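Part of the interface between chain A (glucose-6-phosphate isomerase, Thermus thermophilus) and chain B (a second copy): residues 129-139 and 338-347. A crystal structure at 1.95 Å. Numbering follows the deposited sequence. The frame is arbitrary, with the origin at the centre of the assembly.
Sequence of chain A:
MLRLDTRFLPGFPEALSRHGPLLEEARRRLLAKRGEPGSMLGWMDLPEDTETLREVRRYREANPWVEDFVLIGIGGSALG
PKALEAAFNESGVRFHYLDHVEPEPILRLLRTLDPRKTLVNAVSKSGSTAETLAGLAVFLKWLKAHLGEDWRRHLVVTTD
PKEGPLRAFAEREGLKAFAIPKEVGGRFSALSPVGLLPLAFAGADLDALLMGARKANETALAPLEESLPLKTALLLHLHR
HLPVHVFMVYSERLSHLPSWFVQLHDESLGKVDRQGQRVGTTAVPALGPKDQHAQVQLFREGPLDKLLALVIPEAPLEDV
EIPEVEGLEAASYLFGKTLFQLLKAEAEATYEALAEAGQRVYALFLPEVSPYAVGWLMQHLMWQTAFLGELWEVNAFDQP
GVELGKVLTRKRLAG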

# COMPACT_ATOMS: atom_id res chain seq x y z
N THR A 129 -10.66 -9.82 -18.70
CA THR A 129 -9.39 -9.39 -18.12
C THR A 129 -8.46 -10.59 -17.97
O THR A 129 -8.79 -11.56 -17.30
CB THR A 129 -9.61 -8.72 -16.76
OG1 THR A 129 -10.41 -7.55 -16.95
CG2 THR A 129 -8.28 -8.32 -16.14
N ALA A 130 -7.29 -10.51 -18.61
CA ALA A 130 -6.32 -11.60 -18.61
C ALA A 130 -6.03 -12.25 -17.25
O ALA A 130 -6.18 -13.46 -17.09
CB ALA A 130 -5.02 -11.13 -19.25
N GLU A 131 -5.61 -11.44 -16.28
CA GLU A 131 -5.26 -11.96 -14.96
C GLU A 131 -6.38 -12.75 -14.30
O GLU A 131 -6.14 -13.79 -13.67
CB GLU A 131 -4.84 -10.80 -14.03
CG GLU A 131 -3.60 -10.05 -14.51
CD GLU A 131 -3.93 -8.84 -15.35
OE1 GLU A 131 -4.97 -8.85 -16.05
OE2 GLU A 131 -3.14 -7.87 -15.33
N THR A 132 -7.61 -12.27 -14.45
CA THR A 132 -8.78 -12.89 -13.86
C THR A 132 -9.16 -14.21 -14.56
O THR A 132 -9.60 -15.16 -13.91
CB THR A 132 -9.96 -11.91 -13.90
OG1 THR A 132 -9.58 -10.70 -13.22
CG2 THR A 132 -11.20 -12.49 -13.23
N LEU A 133 -9.00 -14.26 -15.87
CA LEU A 133 -9.31 -15.48 -16.61
C LEU A 133 -8.30 -16.56 -16.23
O LEU A 133 -8.66 -17.72 -16.07
CB LEU A 133 -9.26 -15.23 -18.12
CG LEU A 133 -10.39 -14.38 -18.71
CD1 LEU A 133 -10.16 -14.22 -20.21
CD2 LEU A 133 -11.74 -15.04 -18.44
N ALA A 134 -7.05 -16.16 -16.06
CA ALA A 134 -6.00 -17.10 -15.68
C ALA A 134 -6.26 -17.65 -14.28
O ALA A 134 -6.18 -18.86 -14.05
CB ALA A 134 -4.64 -16.40 -15.73
N GLY A 135 -6.56 -16.75 -13.34
CA GLY A 135 -6.83 -17.18 -11.98
C GLY A 135 -8.06 -18.07 -11.92
O GLY A 135 -8.09 -19.05 -11.16
N LEU A 136 -9.07 -17.75 -12.71
CA LEU A 136 -10.30 -18.54 -12.72
C LEU A 136 -10.05 -19.93 -13.28
O LEU A 136 -10.59 -20.91 -12.76
CB LEU A 136 -11.37 -17.84 -13.55
CG LEU A 136 -12.70 -18.59 -13.72
CD1 LEU A 136 -13.39 -18.75 -12.38
CD2 LEU A 136 -13.59 -17.83 -14.69
N ALA A 137 -9.25 -20.02 -14.33
CA ALA A 137 -8.95 -21.31 -14.95
C ALA A 137 -8.37 -22.24 -13.90
O ALA A 137 -8.81 -23.38 -13.74
CB ALA A 137 -7.95 -21.13 -16.09
N VAL A 138 -7.38 -21.73 -13.17
CA VAL A 138 -6.72 -22.49 -12.12
C VAL A 138 -7.68 -22.93 -11.03
O VAL A 138 -7.70 -24.11 -10.65
CB VAL A 138 -5.57 -21.68 -11.50
CG1 VAL A 138 -4.96 -22.43 -10.34
CG2 VAL A 138 -4.50 -21.39 -12.55
N PHE A 139 -8.49 -22.01 -10.51
CA PHE A 139 -9.43 -22.40 -9.45
C PHE A 139 -10.52 -23.34 -9.95
O PHE A 139 -10.98 -24.19 -9.21
CB PHE A 139 -10.04 -21.18 -8.77
CG PHE A 139 -9.30 -20.75 -7.53
CD1 PHE A 139 -8.19 -19.92 -7.61
CD2 PHE A 139 -9.68 -21.24 -6.28
CE1 PHE A 139 -7.47 -19.59 -6.46
CE2 PHE A 139 -8.97 -20.91 -5.13
CZ PHE A 139 -7.86 -20.08 -5.22
N THR B 338 1.96 -20.75 -18.36
CA THR B 338 2.02 -20.79 -16.91
C THR B 338 1.75 -19.41 -16.33
O THR B 338 1.84 -18.40 -17.04
CB THR B 338 3.39 -21.27 -16.39
OG1 THR B 338 4.38 -20.28 -16.68
CG2 THR B 338 3.77 -22.58 -17.06
N LEU B 339 1.42 -19.37 -15.05
CA LEU B 339 1.15 -18.11 -14.38
C LEU B 339 2.38 -17.22 -14.39
O LEU B 339 2.27 -16.03 -14.64
CB LEU B 339 0.70 -18.36 -12.94
CG LEU B 339 -0.66 -19.04 -12.77
CD1 LEU B 339 -0.96 -19.21 -11.29
CD2 LEU B 339 -1.74 -18.20 -13.46
N PHE B 340 3.56 -17.79 -14.12
CA PHE B 340 4.76 -16.97 -14.12
C PHE B 340 5.02 -16.45 -15.52
O PHE B 340 5.47 -15.32 -15.71
CB PHE B 340 5.98 -17.75 -13.62
CG PHE B 340 7.20 -16.89 -13.50
CD1 PHE B 340 7.45 -16.16 -12.35
CD2 PHE B 340 8.06 -16.74 -14.58
CE1 PHE B 340 8.53 -15.28 -12.27
CE2 PHE B 340 9.14 -15.88 -14.52
CZ PHE B 340 9.38 -15.14 -13.37
N GLN B 341 4.73 -17.27 -16.52
CA GLN B 341 4.92 -16.86 -17.90
C GLN B 341 4.05 -15.62 -18.17
O GLN B 341 4.49 -14.68 -18.83
CB GLN B 341 4.55 -18.01 -18.84
CG GLN B 341 4.85 -17.76 -20.30
CD GLN B 341 4.71 -19.02 -21.13
OE1 GLN B 341 4.95 -19.02 -22.34
NE2 GLN B 341 4.32 -20.12 -20.48
N LEU B 342 2.83 -15.62 -17.65
CA LEU B 342 1.92 -14.48 -17.82
C LEU B 342 2.47 -13.29 -17.05
O LEU B 342 2.48 -12.17 -17.55
CB LEU B 342 0.52 -14.85 -17.30
CG LEU B 342 -0.53 -13.74 -17.22
CD1 LEU B 342 -0.76 -13.15 -18.61
CD2 LEU B 342 -1.83 -14.30 -16.66
N LEU B 343 2.94 -13.55 -15.84
CA LEU B 343 3.51 -12.50 -14.99
C LEU B 343 4.63 -11.79 -15.74
O LEU B 343 4.60 -10.57 -15.90
CB LEU B 343 4.05 -13.10 -13.69
CG LEU B 343 4.55 -12.14 -12.59
CD1 LEU B 343 4.83 -12.94 -11.33
CD2 LEU B 343 5.81 -11.42 -13.02
N LYS B 344 5.61 -12.56 -16.20
CA LYS B 344 6.77 -12.04 -16.91
C LYS B 344 6.41 -11.29 -18.19
O LYS B 344 6.99 -10.24 -18.49
CB LYS B 344 7.73 -13.19 -17.22
CG LYS B 344 9.09 -12.77 -17.77
CD LYS B 344 9.79 -11.78 -16.85
CE LYS B 344 11.30 -11.84 -17.05
NZ LYS B 344 11.68 -11.72 -18.49
N ALA B 345 5.46 -11.82 -18.95
CA ALA B 345 5.02 -11.19 -20.18
C ALA B 345 4.46 -9.80 -19.88
O ALA B 345 4.81 -8.82 -20.55
CB ALA B 345 3.95 -12.05 -20.87
N GLU B 346 3.59 -9.72 -18.87
CA GLU B 346 3.00 -8.44 -18.49
C GLU B 346 4.04 -7.45 -18.02
O GLU B 346 3.96 -6.25 -18.33
CB GLU B 346 1.95 -8.64 -17.40
CG GLU B 346 0.78 -9.50 -17.83
CD GLU B 346 -0.42 -9.31 -16.93
OE1 GLU B 346 -1.04 -8.23 -17.01
OE2 GLU B 346 -0.74 -10.23 -16.14
N ALA B 347 5.04 -7.93 -17.27
CA ALA B 347 6.10 -7.06 -16.78
C ALA B 347 6.87 -6.47 -17.96
O ALA B 347 7.12 -5.27 -18.01
CB ALA B 347 7.04 -7.84 -15.87

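The contact is made by two helices, 130-139 of chain A and 339-347 of chain B, whose N-to-C directions differ by 173°, so they run very nearly antiparallel. Their axes come no closer than 11.2 Å, and side chains bridge the gap. The CA pairs give the register and agree with the direction: the CA atoms of A:Ala134 and B:Leu339 lie 7.3 Å apart, those of A:Glu131 and B:Leu342 8.1 Å apart, so moving forward along one helix means moving backward along the other. Together the two stretches bury 264 Å².

Apolar packing centres on A:Ala134, whose CB points toward chain B. CB of A:Ala134 lies 3.6 Å from CD2 of B:Leu342 and 4.1 Å from CD2 of B:Leu339, so this one methyl meets two leucines three residues apart, about one helical turn. The leucines reach it with different rotamers, mt for B:Leu339 and tp for B:Leu342. One turn further along chain A, CG2 of A:Val138 stands 4.3 Å from CD2 of B:Leu339, extending the apolar strip. At the other end, CD2 of B:Leu342 is 4.5 Å from the backbone O of A:Ala130, a loose approach.

The polar contact pairs two acids. A:Glu131 leaves its backbone sideways, yet its end comes nearer to chain B, and OE2 of A:Glu131 lies 2.7 Å from OE1 of B:Glu346. Two carboxylate oxygens at this distance would repel if both groups were charged, so one acid probably holds a proton; the coordinates do not identify which. OE2 of A:Glu131 is also 3.5 Å from OE2 of B:Glu346, a pair that is not hydrogen-bonded. Both A:Glu131 OE2 and B:Glu346 OE1 are hydrogen-bonded elsewhere in the structure.

Within chain B, OG1 of B:Thr338 accepts from N of B:Gln341 at 3.0 Å, with an N-H...O angle of 150°, capping the helix.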